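Aldose 1-epimerase (Escherichia coli, PDB 3NRE) probably interconverts the alpha and beta anomers of an aldose or a related sugar. Local coordinates at residues A[8-14]-A[123-128]; A[89-93]-A[103-107]; A[145-149]-A[281-285]; A[198-204]-A[232-238]. All blocks are in the same frame, centred on the assembly; numbering follows the deposited sequence.

Interaction 1 of 4, residues A[8-14]-A[123-128]; sequences SHGSLKL and LTADTL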
loop_
_atom_site.group_PDB
_atom_site.type_symbol
_atom_site.label_atom_id
_atom_site.label_comp_id
_atom_site.label_asym_id
_atom_site.label_seq_id
_atom_site.Cartn_x
_atom_site.Cartn_y
_atom_site.Cartn_z
ATOM N N SER A 8 -0.528 14.188 16.604
ATOM C CA SER A 8 0.077 15.371 16.085
ATOM C C SER A 8 1.458 15.603 16.695
ATOM O O SER A 8 1.749 15.140 17.789
ATOM C CB SER A 8 -0.818 16.586 16.311
ATOM O OG SER A 8 -1.078 16.840 17.678
ATOM N N HIS A 9 2.291 16.288 15.924
ATOM C CA HIS A 9 3.578 16.768 16.414
ATOM C C HIS A 9 3.935 17.977 15.591
ATOM O O HIS A 9 4.060 17.880 14.366
ATOM C CB HIS A 9 4.641 15.701 16.231
ATOM C CG HIS A 9 5.864 15.879 17.075
ATOM N ND1 HIS A 9 6.229 14.976 18.051
ATOM C CD2 HIS A 9 6.839 16.821 17.050
ATOM C CE1 HIS A 9 7.351 15.380 18.627
ATOM N NE2 HIS A 9 7.741 16.497 18.039
ATOM N N GLY A 10 4.169 19.101 16.264
ATOM C CA GLY A 10 4.496 20.322 15.556
ATOM C C GLY A 10 3.318 20.685 14.656
ATOM O O GLY A 10 2.187 20.734 15.102
ATOM N N SER A 11 3.590 20.863 13.367
ATOM C CA SER A 11 2.575 21.262 12.394
ATOM C C SER A 11 1.979 20.038 11.691
ATOM O O SER A 11 1.084 20.175 10.848
ATOM C CB SER A 11 3.171 22.246 11.365
ATOM O OG SER A 11 4.132 21.626 10.508
ATOM N N LEU A 12 2.487 18.856 12.025
ATOM C CA LEU A 12 1.985 17.600 11.373
ATOM C C LEU A 12 0.847 16.988 12.146
ATOM O O LEU A 12 0.894 16.918 13.362
ATOM C CB LEU A 12 3.048 16.517 11.291
ATOM C CG LEU A 12 4.205 16.712 10.329
ATOM C CD1 LEU A 12 5.045 15.407 10.337
ATOM C CD2 LEU A 12 3.739 17.065 8.933
ATOM N N LYS A 13 -0.154 16.520 11.420
ATOM C CA LYS A 13 -1.343 15.918 12.027
ATOM C C LYS A 13 -1.721 14.711 11.199
ATOM O O LYS A 13 -1.688 14.764 9.973
ATOM C CB LYS A 13 -2.501 16.896 12.023
ATOM C CG LYS A 13 -3.728 16.329 12.808
ATOM C CD LYS A 13 -4.839 17.364 13.032
ATOM C CE LYS A 13 -5.661 17.584 11.790
ATOM N NZ LYS A 13 -7.033 18.274 12.071
ATOM N N LEU A 14 -2.087 13.641 11.888
ATOM C CA LEU A 14 -2.508 12.401 11.256
ATOM C C LEU A 14 -3.828 11.928 11.867
ATOM O O LEU A 14 -3.975 11.880 13.075
ATOM C CB LEU A 14 -1.437 11.318 11.500
ATOM C CG LEU A 14 -1.580 9.956 10.820
ATOM C CD1 LEU A 14 -1.172 10.070 9.372
ATOM C CD2 LEU A 14 -0.805 8.811 11.554
ATOM N N LEU A 123 4.679 9.877 14.742
ATOM C CA LEU A 123 4.937 11.186 14.139
ATOM C C LEU A 123 6.084 11.837 14.847
ATOM O O LEU A 123 6.128 11.821 16.076
ATOM C CB LEU A 123 3.740 12.127 14.294
ATOM C CG LEU A 123 2.633 12.079 13.283
ATOM C CD1 LEU A 123 1.659 13.225 13.569
ATOM C CD2 LEU A 123 3.184 12.176 11.845
ATOM N N THR A 124 7.013 12.393 14.076
ATOM C CA THR A 124 7.953 13.377 14.606
ATOM C C THR A 124 7.624 14.698 13.923
ATOM O O THR A 124 6.574 14.814 13.310
ATOM C CB THR A 124 9.398 12.983 14.344
ATOM O OG1 THR A 124 9.628 13.005 12.929
ATOM C CG2 THR A 124 9.699 11.608 14.945
ATOM N N ALA A 125 8.482 15.715 14.031
ATOM C CA ALA A 125 8.112 17.007 13.451
ATOM C C ALA A 125 8.076 17.000 11.904
ATOM O O ALA A 125 7.432 17.881 11.293
ATOM C CB ALA A 125 9.018 18.125 13.978
ATOM N N ASP A 126 8.768 16.050 11.263
ATOM C CA ASP A 126 8.747 15.988 9.801
ATOM C C ASP A 126 8.498 14.601 9.192
ATOM O O ASP A 126 8.468 14.499 7.976
ATOM C CB ASP A 126 10.050 16.565 9.232
ATOM C CG ASP A 126 11.284 15.735 9.631
ATOM O OD1 ASP A 126 11.130 14.769 10.416
ATOM O OD2 ASP A 126 12.393 16.040 9.139
ATOM N N THR A 127 8.339 13.559 10.008
ATOM C CA THR A 127 8.242 12.211 9.500
ATOM C C THR A 127 7.118 11.395 10.154
ATOM O O THR A 127 6.965 11.392 11.373
ATOM C CB THR A 127 9.582 11.409 9.712
ATOM O OG1 THR A 127 10.728 12.207 9.360
ATOM C CG2 THR A 127 9.587 10.133 8.899
ATOM N N LEU A 128 6.406 10.665 9.321
ATOM C CA LEU A 128 5.437 9.659 9.727
ATOM C C LEU A 128 6.078 8.290 9.474
ATOM O O LEU A 128 6.560 8.035 8.358
ATOM C CB LEU A 128 4.195 9.735 8.832
ATOM C CG LEU A 128 3.231 8.549 8.948
ATOM C CD1 LEU A 128 2.684 8.409 10.371
ATOM C CD2 LEU A 128 2.101 8.651 7.911
HETATM O O HOH W 1 6.259 20.087 12.104
#
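Two beta-hairpin ends pack against each other here, at the rim of the beta-sandwich, where the centre of the contact lies about 20 Å from the centre of the chain: one joins strands 4-9 and 12-17, the other joins strands 114-123 and 127-136. The first is a type II' turn from His9 to Leu12, closed by His9 N to Leu12 O and Leu12 N to His9 O, both 3.0 Å. Gly10 takes its first corner with phi/psi 61/-125, a conformation suited to glycine. In the second, Thr124 N donates to Thr127 O at 2.9 Å, and Thr127 N makes a weak return bond to Thr124 OG1 at 3.2 Å.

No direct hydrogen bond joins the two; water 1 bridges them, accepting from Ser11 N (3.1 Å) and donating to Ala125 O (2.6 Å). The rest is packing. Leu12 CD1 sits 4.0 Å from Leu123 CD2 and reaches the turn backbone 3.4 Å from Thr124 O, while Leu14 packs on strand residues, CB 4.2 Å from Leu123 CD1 and CD2 3.7 Å from Leu128 CD1. On the more exposed side, Thr124 CA lies 4.2 Å from the His9 ring centroid, 16° off its normal, a CH-pi contact. Arg28 and Leu33 also border Leu12, and Leu123 touches Leu7. The motif is two beta-hairpin turns, one of type II', from two sheets set side by side in an all-beta aldose 1-epimerase family protein.

Interaction 2 of 4, residues A[89-93]-A[103-107]; sequences LGEWQ and CLVYE
Trp92 lays one face of its indole over the CB of Tyr106, which lies 3.6 Å from the six-membered-ring centroid and 18° off the normal, a CH-pi contact. The Trp92 rotamer is m (chi2 54°) and that of Tyr106 is t (chi2 63°). The Tyr106 ring is slid aside: its centroid is 5.2 Å from that of the Trp92 five-membered ring, with planes at 28°, so they barely overlap. Trp92 CE3 also touches Leu104 CB at 3.7 Å. Residues 103-107 are in regular beta conformation; in 89-93, Gly90 and Trp92 both have phi/psi -99/164, and the touching parts run 136° apart. Gln93 and Val105 form an antiparallel hydrogen-bonded pair (CA-CA 5.3 Å), Gln93 N to Val105 O and Val105 N to Gln93 O each 2.8 Å. Gly90 CA is 3.7 Å from Tyr106 CE1, where a CB would clash. This is the open end of a beta-hairpin, led into by loop 89-92: strand 93-97 is outermost, 101-109 lies next, and from strand 114-123 beyond, Val117 and Gln119 touch Trp92.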
loop_
_atom_site.group_PDB
_atom_site.type_symbol
_atom_site.label_atom_id
_atom_site.label_comp_id
_atom_site.label_asym_id
_atom_site.label_seq_id
_atom_site.Cartn_x
_atom_site.Cartn_y
_atom_site.Cartn_z
ATOM N N LEU A 89 -10.273 -4.394 5.007
ATOM C CA LEU A 89 -11.688 -4.591 5.094
ATOM C C LEU A 89 -12.186 -4.887 6.527
ATOM O O LEU A 89 -13.388 -5.021 6.750
ATOM C CB LEU A 89 -12.113 -5.751 4.192
ATOM C CG LEU A 89 -11.723 -5.603 2.722
ATOM C CD1 LEU A 89 -12.162 -6.870 1.967
ATOM C CD2 LEU A 89 -12.368 -4.377 2.161
ATOM N N GLY A 90 -11.272 -5.082 7.437
ATOM C CA GLY A 90 -11.621 -5.529 8.812
ATOM C C GLY A 90 -11.676 -4.396 9.805
ATOM O O GLY A 90 -11.200 -3.270 9.542
ATOM N N GLU A 91 -12.280 -4.662 10.940
ATOM C CA GLU A 91 -12.309 -3.677 12.005
ATOM C C GLU A 91 -11.176 -3.948 13.001
ATOM O O GLU A 91 -11.046 -5.067 13.519
ATOM C CB GLU A 91 -13.657 -3.688 12.713
ATOM C CG GLU A 91 -14.816 -3.176 11.874
ATOM C CD GLU A 91 -16.040 -2.934 12.738
ATOM O OE1 GLU A 91 -16.054 -1.912 13.465
ATOM O OE2 GLU A 91 -16.962 -3.780 12.705
ATOM N N TRP A 92 -10.348 -2.936 13.257
ATOM C CA TRP A 92 -9.165 -3.089 14.101
ATOM C C TRP A 92 -9.480 -2.588 15.500
ATOM O O TRP A 92 -10.485 -1.862 15.707
ATOM C CB TRP A 92 -8.005 -2.297 13.517
ATOM C CG TRP A 92 -7.524 -2.763 12.149
ATOM C CD1 TRP A 92 -8.281 -2.939 11.009
ATOM C CD2 TRP A 92 -6.167 -3.106 11.788
ATOM N NE1 TRP A 92 -7.473 -3.345 9.974
ATOM C CE2 TRP A 92 -6.182 -3.478 10.423
ATOM C CE3 TRP A 92 -4.944 -3.143 12.479
ATOM C CZ2 TRP A 92 -5.029 -3.852 9.750
ATOM C CZ3 TRP A 92 -3.827 -3.548 11.832
ATOM C CH2 TRP A 92 -3.866 -3.862 10.443
ATOM N N GLN A 93 -8.625 -2.966 16.463
ATOM C CA GLN A 93 -8.753 -2.533 17.844
ATOM C C GLN A 93 -7.544 -1.714 18.217
ATOM O O GLN A 93 -6.412 -2.077 17.925
ATOM C CB GLN A 93 -8.863 -3.752 18.749
ATOM C CG GLN A 93 -10.251 -4.431 18.729
ATOM C CD GLN A 93 -10.529 -5.290 17.490
ATOM O OE1 GLN A 93 -11.568 -5.092 16.814
ATOM N NE2 GLN A 93 -9.616 -6.257 17.174
ATOM N N CYS A 103 -1.174 2.441 18.010
ATOM C CA CYS A 103 -1.073 1.051 17.613
ATOM C C CYS A 103 -2.459 0.386 17.579
ATOM O O CYS A 103 -3.253 0.480 18.519
ATOM C CB CYS A 103 -0.147 0.292 18.571
ATOM S SG CYS A 103 0.151 -1.395 17.972
ATOM N N LEU A 104 -2.759 -0.227 16.432
ATOM C CA LEU A 104 -3.963 -0.974 16.198
ATOM C C LEU A 104 -3.608 -2.440 15.887
ATOM O O LEU A 104 -2.552 -2.731 15.316
ATOM C CB LEU A 104 -4.678 -0.448 14.963
ATOM C CG LEU A 104 -4.978 1.039 14.886
ATOM C CD1 LEU A 104 -5.617 1.418 13.530
ATOM C CD2 LEU A 104 -5.882 1.464 16.039
ATOM N N VAL A 105 -4.523 -3.334 16.216
ATOM C CA VAL A 105 -4.366 -4.764 15.931
ATOM C C VAL A 105 -5.625 -5.330 15.251
ATOM O O VAL A 105 -6.751 -4.869 15.469
ATOM C CB VAL A 105 -3.988 -5.547 17.170
ATOM C CG1 VAL A 105 -2.704 -4.995 17.802
ATOM C CG2 VAL A 105 -5.099 -5.519 18.191
ATOM N N TYR A 106 -5.425 -6.321 14.396
ATOM C CA TYR A 106 -6.507 -7.031 13.738
ATOM C C TYR A 106 -6.163 -8.522 13.760
ATOM O O TYR A 106 -5.014 -8.864 13.524
ATOM C CB TYR A 106 -6.647 -6.539 12.296
ATOM C CG TYR A 106 -7.640 -7.299 11.456
ATOM C CD1 TYR A 106 -8.995 -7.313 11.762
ATOM C CD2 TYR A 106 -7.236 -8.056 10.370
ATOM C CE1 TYR A 106 -9.934 -8.049 10.984
ATOM C CE2 TYR A 106 -8.153 -8.785 9.597
ATOM C CZ TYR A 106 -9.500 -8.794 9.909
ATOM O OH TYR A 106 -10.370 -9.522 9.160
ATOM N N GLU A 107 -7.156 -9.347 14.079
ATOM C CA GLU A 107 -7.055 -10.819 14.061
ATOM C C GLU A 107 -8.004 -11.376 13.011
ATOM O O GLU A 107 -9.183 -10.989 12.957
ATOM C CB GLU A 107 -7.449 -11.408 15.419
ATOM C CG GLU A 107 -6.643 -10.924 16.605
ATOM C CD GLU A 107 -7.016 -11.645 17.895
ATOM O OE1 GLU A 107 -6.401 -11.362 18.930
ATOM O OE2 GLU A 107 -7.906 -12.520 17.863
#

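Interaction 3 of 4, residues A[145-149]-A[281-285]; sequences GTGWH and TSEMS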
loop_
_atom_site.group_PDB
_atom_site.type_symbol
_atom_site.label_atom_id
_atom_site.label_comp_id
_atom_site.label_asym_id
_atom_site.label_seq_id
_atom_site.Cartn_x
_atom_site.Cartn_y
_atom_site.Cartn_z
ATOM N N GLY A 145 3.282 -11.371 2.794
ATOM C CA GLY A 145 3.850 -10.080 2.437
ATOM C C GLY A 145 3.059 -8.952 3.100
ATOM O O GLY A 145 1.998 -9.168 3.636
ATOM N N THR A 146 3.617 -7.760 3.002
ATOM C CA THR A 146 3.020 -6.530 3.539
ATOM C C THR A 146 3.267 -5.369 2.602
ATOM O O THR A 146 4.154 -5.395 1.700
ATOM C CB THR A 146 3.633 -6.181 4.929
ATOM O OG1 THR A 146 5.061 -6.246 4.830
ATOM C CG2 THR A 146 3.163 -7.145 5.962
ATOM N N GLY A 147 2.468 -4.328 2.819
ATOM C CA GLY A 147 2.604 -3.143 2.019
ATOM C C GLY A 147 1.551 -2.167 2.386
ATOM O O GLY A 147 0.829 -2.379 3.336
ATOM N N TRP A 148 1.547 -1.079 1.641
ATOM C CA TRP A 148 0.557 -0.041 1.817
ATOM C C TRP A 148 0.151 0.524 0.495
ATOM O O TRP A 148 0.852 0.403 -0.523
ATOM C CB TRP A 148 1.115 1.108 2.682
ATOM C CG TRP A 148 1.333 0.802 4.115
ATOM C CD1 TRP A 148 0.460 0.984 5.178
ATOM C CD2 TRP A 148 2.535 0.251 4.672
ATOM N NE1 TRP A 148 1.077 0.556 6.366
ATOM C CE2 TRP A 148 2.335 0.114 6.076
ATOM C CE3 TRP A 148 3.756 -0.174 4.118
ATOM C CZ2 TRP A 148 3.321 -0.402 6.918
ATOM C CZ3 TRP A 148 4.719 -0.708 4.942
ATOM C CH2 TRP A 148 4.501 -0.796 6.343
ATOM N N HIS A 149 -1.004 1.196 0.558
ATOM C CA HIS A 149 -1.649 1.767 -0.600
ATOM C C HIS A 149 -2.004 3.221 -0.354
ATOM O O HIS A 149 -3.175 3.558 -0.135
ATOM C CB HIS A 149 -2.849 0.887 -0.939
ATOM C CG HIS A 149 -3.479 1.161 -2.257
ATOM N ND1 HIS A 149 -4.164 2.324 -2.519
ATOM C CD2 HIS A 149 -3.643 0.379 -3.352
ATOM C CE1 HIS A 149 -4.698 2.265 -3.732
ATOM N NE2 HIS A 149 -4.413 1.084 -4.248
ATOM N N THR A 281 7.977 -8.230 9.649
ATOM C CA THR A 281 7.676 -6.817 9.880
ATOM C C THR A 281 8.225 -5.987 8.730
ATOM O O THR A 281 9.275 -6.305 8.156
ATOM C CB THR A 281 8.296 -6.330 11.223
ATOM O OG1 THR A 281 7.797 -7.124 12.310
ATOM C CG2 THR A 281 7.966 -4.857 11.474
ATOM N N SER A 282 7.490 -4.946 8.346
ATOM C CA SER A 282 8.006 -3.973 7.364
ATOM C C SER A 282 7.656 -2.585 7.867
ATOM O O SER A 282 6.709 -2.453 8.602
ATOM C CB SER A 282 7.440 -4.178 5.962
ATOM O OG SER A 282 6.055 -4.076 5.939
ATOM N N GLU A 283 8.395 -1.570 7.430
ATOM C CA GLU A 283 8.148 -0.202 7.834
ATOM C C GLU A 283 8.136 0.691 6.590
ATOM O O GLU A 283 8.903 0.476 5.658
ATOM C CB GLU A 283 9.267 0.224 8.798
ATOM C CG GLU A 283 9.210 1.643 9.287
ATOM C CD GLU A 283 10.508 2.063 9.961
ATOM O OE1 GLU A 283 10.778 1.522 11.059
ATOM O OE2 GLU A 283 11.240 2.913 9.379
HETATM N N MSE A 284 7.264 1.700 6.576
HETATM C CA MSE A 284 7.297 2.730 5.550
HETATM C C MSE A 284 7.435 4.034 6.303
HETATM O O MSE A 284 6.687 4.238 7.259
HETATM C CB MSE A 284 5.979 2.716 4.787
HETATM C CG MSE A 284 5.744 3.921 3.868
HETATM SE SE MSE A 284 4.117 3.948 2.908
HETATM C CE MSE A 284 2.830 4.255 4.304
ATOM N N SER A 285 8.336 4.915 5.872
ATOM C CA SER A 285 8.354 6.246 6.409
ATOM C C SER A 285 8.103 7.271 5.316
ATOM O O SER A 285 8.507 7.078 4.156
ATOM C CB SER A 285 9.640 6.520 7.166
ATOM O OG SER A 285 10.771 6.651 6.317
HETATM O O HOH W 2 6.691 -3.332 2.669
#
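The short axes of strands 147-149 and 281-285 run at 38° to each other with a closest approach of 8.2 Å, too far for backbone pairing, and the nearest CA pairs, Thr146-Ser282 at 6.8 Å and Trp148-Met284 at 8.2 Å, agree. The strands belong to two different sheets and meet through the side chains of Thr146, Trp148, Ser282 and Met284, all of whose CA-to-CB bonds point across the gap.

At one end Thr146 OG1 and Ser282 OG share a 2.6 Å hydrogen bond in which either could donate; water 2 adds only weak links of 3.4 Å, to Thr146 O and to Ser282 OG. Next to them the Trp148 indole spans the gap: its CH2 comes within 3.6 Å of Ser282 O, which lies near the ring plane, while Met284 CB sits over the face, 3.9 Å from the six-membered-ring centroid and 25° off its normal. The Met284 SE (selenomethionine) approaches the five-membered ring obliquely at 4.9 Å, a Met-aromatic contact. Trp148 NE1 bonds Gln119 OE1. The chemistry is that of a buried sandwich interface, in which aromatic and aliphatic packing lies next to a short hydroxyl pair whose bond gives each hydroxyl a partner across the gap and involves no charged group.

Interaction 4 of 4, residues A[198-204]-A[232-238]; sequences QWVNNGF and CYFIFVS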
loop_
_atom_site.group_PDB
_atom_site.type_symbol
_atom_site.label_atom_id
_atom_site.label_comp_id
_atom_site.label_asym_id
_atom_site.label_seq_id
_atom_site.Cartn_x
_atom_site.Cartn_y
_atom_site.Cartn_z
ATOM N N GLN A 198 -3.711 9.655 -17.885
ATOM C CA GLN A 198 -4.497 8.559 -18.429
ATOM C C GLN A 198 -4.380 7.410 -17.428
ATOM O O GLN A 198 -3.526 7.427 -16.537
ATOM C CB GLN A 198 -3.960 8.101 -19.790
ATOM C CG GLN A 198 -2.501 7.659 -19.756
ATOM C CD GLN A 198 -1.991 7.366 -21.152
ATOM O OE1 GLN A 198 -1.278 8.179 -21.743
ATOM N NE2 GLN A 198 -2.392 6.233 -21.709
ATOM N N TRP A 199 -5.235 6.410 -17.619
ATOM C CA TRP A 199 -5.261 5.230 -16.766
ATOM C C TRP A 199 -3.865 4.653 -16.660
ATOM O O TRP A 199 -3.221 4.412 -17.680
ATOM C CB TRP A 199 -6.166 4.164 -17.371
ATOM C CG TRP A 199 -6.230 2.882 -16.608
ATOM C CD1 TRP A 199 -5.513 1.736 -16.866
ATOM C CD2 TRP A 199 -7.063 2.599 -15.481
ATOM N NE1 TRP A 199 -5.824 0.781 -15.939
ATOM C CE2 TRP A 199 -6.790 1.267 -15.088
ATOM C CE3 TRP A 199 -7.996 3.336 -14.762
ATOM C CZ2 TRP A 199 -7.430 0.663 -13.999
ATOM C CZ3 TRP A 199 -8.630 2.744 -13.684
ATOM C CH2 TRP A 199 -8.350 1.417 -13.316
ATOM N N VAL A 200 -3.407 4.460 -15.444
ATOM C CA VAL A 200 -2.199 3.686 -15.166
ATOM C C VAL A 200 -2.492 2.658 -14.070
ATOM O O VAL A 200 -3.001 2.994 -13.026
ATOM C CB VAL A 200 -1.064 4.570 -14.648
ATOM C CG1 VAL A 200 0.146 3.701 -14.212
ATOM C CG2 VAL A 200 -0.641 5.621 -15.671
ATOM N N ASN A 201 -2.162 1.391 -14.297
ATOM C CA ASN A 201 -2.289 0.370 -13.243
ATOM C C ASN A 201 -1.204 -0.643 -13.486
ATOM O O ASN A 201 -1.432 -1.661 -14.131
ATOM C CB ASN A 201 -3.662 -0.293 -13.293
ATOM C CG ASN A 201 -3.769 -1.522 -12.398
ATOM O OD1 ASN A 201 -3.279 -1.521 -11.278
ATOM N ND2 ASN A 201 -4.449 -2.580 -12.898
ATOM N N ASN A 202 -0.022 -0.373 -12.969
ATOM C CA ASN A 202 1.172 -1.168 -13.341
ATOM C C ASN A 202 2.064 -1.353 -12.165
ATOM O O ASN A 202 2.306 -0.387 -11.385
ATOM C CB ASN A 202 1.974 -0.520 -14.482
ATOM C CG ASN A 202 1.202 -0.439 -15.768
ATOM O OD1 ASN A 202 0.410 0.498 -16.001
ATOM N ND2 ASN A 202 1.382 -1.458 -16.634
ATOM N N GLY A 203 2.621 -2.566 -12.060
ATOM C CA GLY A 203 3.646 -2.866 -11.093
ATOM C C GLY A 203 5.048 -2.709 -11.725
ATOM O O GLY A 203 5.215 -2.891 -12.958
ATOM N N PHE A 204 6.014 -2.337 -10.881
ATOM C CA PHE A 204 7.384 -2.051 -11.283
ATOM C C PHE A 204 8.318 -2.880 -10.414
ATOM O O PHE A 204 8.079 -3.059 -9.221
ATOM C CB PHE A 204 7.693 -0.538 -11.132
ATOM C CG PHE A 204 6.882 0.305 -12.062
ATOM C CD1 PHE A 204 5.579 0.631 -11.742
ATOM C CD2 PHE A 204 7.391 0.698 -13.276
ATOM C CE1 PHE A 204 4.797 1.340 -12.627
ATOM C CE2 PHE A 204 6.626 1.415 -14.173
ATOM C CZ PHE A 204 5.310 1.761 -13.835
ATOM N N CYS A 232 9.284 -3.875 -5.075
ATOM C CA CYS A 232 8.287 -3.559 -6.097
ATOM C C CYS A 232 7.384 -2.438 -5.629
ATOM O O CYS A 232 7.163 -2.294 -4.448
ATOM C CB CYS A 232 7.450 -4.789 -6.406
ATOM S SG CYS A 232 8.396 -6.170 -7.057
ATOM N N TYR A 233 6.881 -1.660 -6.585
ATOM C CA TYR A 233 5.860 -0.629 -6.321
ATOM C C TYR A 233 4.830 -0.696 -7.448
ATOM O O TYR A 233 5.159 -1.041 -8.584
ATOM C CB TYR A 233 6.484 0.774 -6.192
ATOM C CG TYR A 233 7.161 1.392 -7.415
ATOM C CD1 TYR A 233 6.447 2.163 -8.331
ATOM C CD2 TYR A 233 8.547 1.300 -7.628
ATOM C CE1 TYR A 233 7.085 2.751 -9.443
ATOM C CE2 TYR A 233 9.165 1.909 -8.711
ATOM C CZ TYR A 233 8.438 2.614 -9.616
ATOM O OH TYR A 233 9.039 3.223 -10.688
ATOM N N PHE A 234 3.570 -0.366 -7.123
ATOM C CA PHE A 234 2.539 -0.138 -8.131
ATOM C C PHE A 234 2.245 1.359 -8.244
ATOM O O PHE A 234 2.334 2.104 -7.287
ATOM C CB PHE A 234 1.215 -0.906 -7.790
ATOM C CG PHE A 234 1.050 -2.247 -8.506
ATOM C CD1 PHE A 234 1.788 -3.359 -8.091
ATOM C CD2 PHE A 234 0.179 -2.402 -9.565
ATOM C CE1 PHE A 234 1.659 -4.581 -8.738
ATOM C CE2 PHE A 234 0.056 -3.624 -10.183
ATOM C CZ PHE A 234 0.770 -4.704 -9.776
ATOM N N ILE A 235 1.912 1.797 -9.434
ATOM C CA ILE A 235 1.433 3.142 -9.668
ATOM C C ILE A 235 -0.010 2.985 -10.133
ATOM O O ILE A 235 -0.307 2.167 -11.036
ATOM C CB ILE A 235 2.188 3.868 -10.784
ATOM C CG1 ILE A 235 3.656 4.063 -10.430
ATOM C CG2 ILE A 235 1.535 5.223 -11.124
ATOM C CD1 ILE A 235 3.925 4.910 -9.148
ATOM N N PHE A 236 -0.883 3.795 -9.545
ATOM C CA PHE A 236 -2.254 3.937 -9.968
ATOM C C PHE A 236 -2.576 5.389 -10.314
ATOM O O PHE A 236 -2.339 6.288 -9.504
ATOM C CB PHE A 236 -3.209 3.420 -8.855
ATOM C CG PHE A 236 -4.627 3.480 -9.269
ATOM C CD1 PHE A 236 -5.034 2.779 -10.375
ATOM C CD2 PHE A 236 -5.535 4.252 -8.610
ATOM C CE1 PHE A 236 -6.326 2.843 -10.808
ATOM C CE2 PHE A 236 -6.863 4.338 -9.045
ATOM C CZ PHE A 236 -7.259 3.620 -10.131
ATOM N N VAL A 237 -3.105 5.605 -11.521
ATOM C CA VAL A 237 -3.749 6.841 -11.972
ATOM C C VAL A 237 -5.079 6.377 -12.545
ATOM O O VAL A 237 -5.131 5.459 -13.371
ATOM C CB VAL A 237 -2.978 7.581 -13.062
ATOM C CG1 VAL A 237 -3.714 8.891 -13.433
ATOM C CG2 VAL A 237 -1.566 7.859 -12.595
ATOM N N SER A 238 -6.153 7.006 -12.113
ATOM C CA SER A 238 -7.488 6.628 -12.593
ATOM C C SER A 238 -7.861 7.311 -13.930
ATOM O O SER A 238 -7.000 7.844 -14.617
ATOM C CB SER A 238 -8.486 6.873 -11.448
ATOM O OG SER A 238 -9.718 6.196 -11.632
HETATM O O HOH W 3 -2.162 0.254 -9.637
#
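Backbone pairing comes first: strands 200-204 and 232-237 are antiparallel neighbours, their axes 178° apart in direction and 4.5 Å at closest approach. Three hydrogen-bonded pairs set the register. Val200 N to Val237 O is 2.9 Å and Val237 N to Val200 O 3.0 Å; Asn202 N to Ile235 O is 3.2 Å and Ile235 N to Asn202 O 3.0 Å; Phe204 N to Tyr233 O is 2.8 Å and Tyr233 N to Phe204 O 3.2 Å. Asn201-Phe236 and Gly203-Phe234 are the non-hydrogen-bonded pairs between them.

Apolar packing dominates the face carrying Val200, Asn202, Phe204, Tyr233, Ile235 and Val237: Val200 CG1 meets Ile235 CG2, and Phe204 CE1 meets Ile235 CG1, each at 3.7 Å. Asn202 ND2 bonds Trp168 O.

Aromatic contacts occur at both ends. The Phe204 and Tyr233 rings are near parallel (12°) but slid apart. Trp199 and Phe236 form a T-shaped pair, planes at 86° and centroids 5.2 Å apart, the Phe236 edge toward the Trp199 face. Between these, Gly203 CA lies 3.4 Å from the Phe234 ring centroid, 7° off its normal, the aromatic rescue of glycine.

Polar groups gather around Asn201. Water 3 lies 2.7 Å from Asn201 OD1 and 3.0 Å from Ile235 O, and Asn201 ND2 bonds Glu170. One face is thus largely apolar; the other sets aromatic rings beside amide and carboxylate groups.

Overall arrangement
Interactions 1, 2 and 3 all reach the nine-stranded antiparallel sheet, 2 at one of its outermost strands, 93-97, and 3 at its strand 279-290. Interactions 1 and 3 touch, Leu128 O lying 3.6 Å from Ser285 CB, because strands 127-136 and 279-290 are neighbours; their centres are 19 Å apart. Along the chain, interaction 2 falls between the two segments of 1, and interaction 4 between those of 3. Interactions 2 and 4, 27 Å apart between centres, lie on opposite sides of the chain's centre. Interaction 1 thus joins the small sheet of strands 4-9 to 31-32 to the nine-stranded one, 3 joins the two large sheets, and 2 and 4 are strand pairings within them.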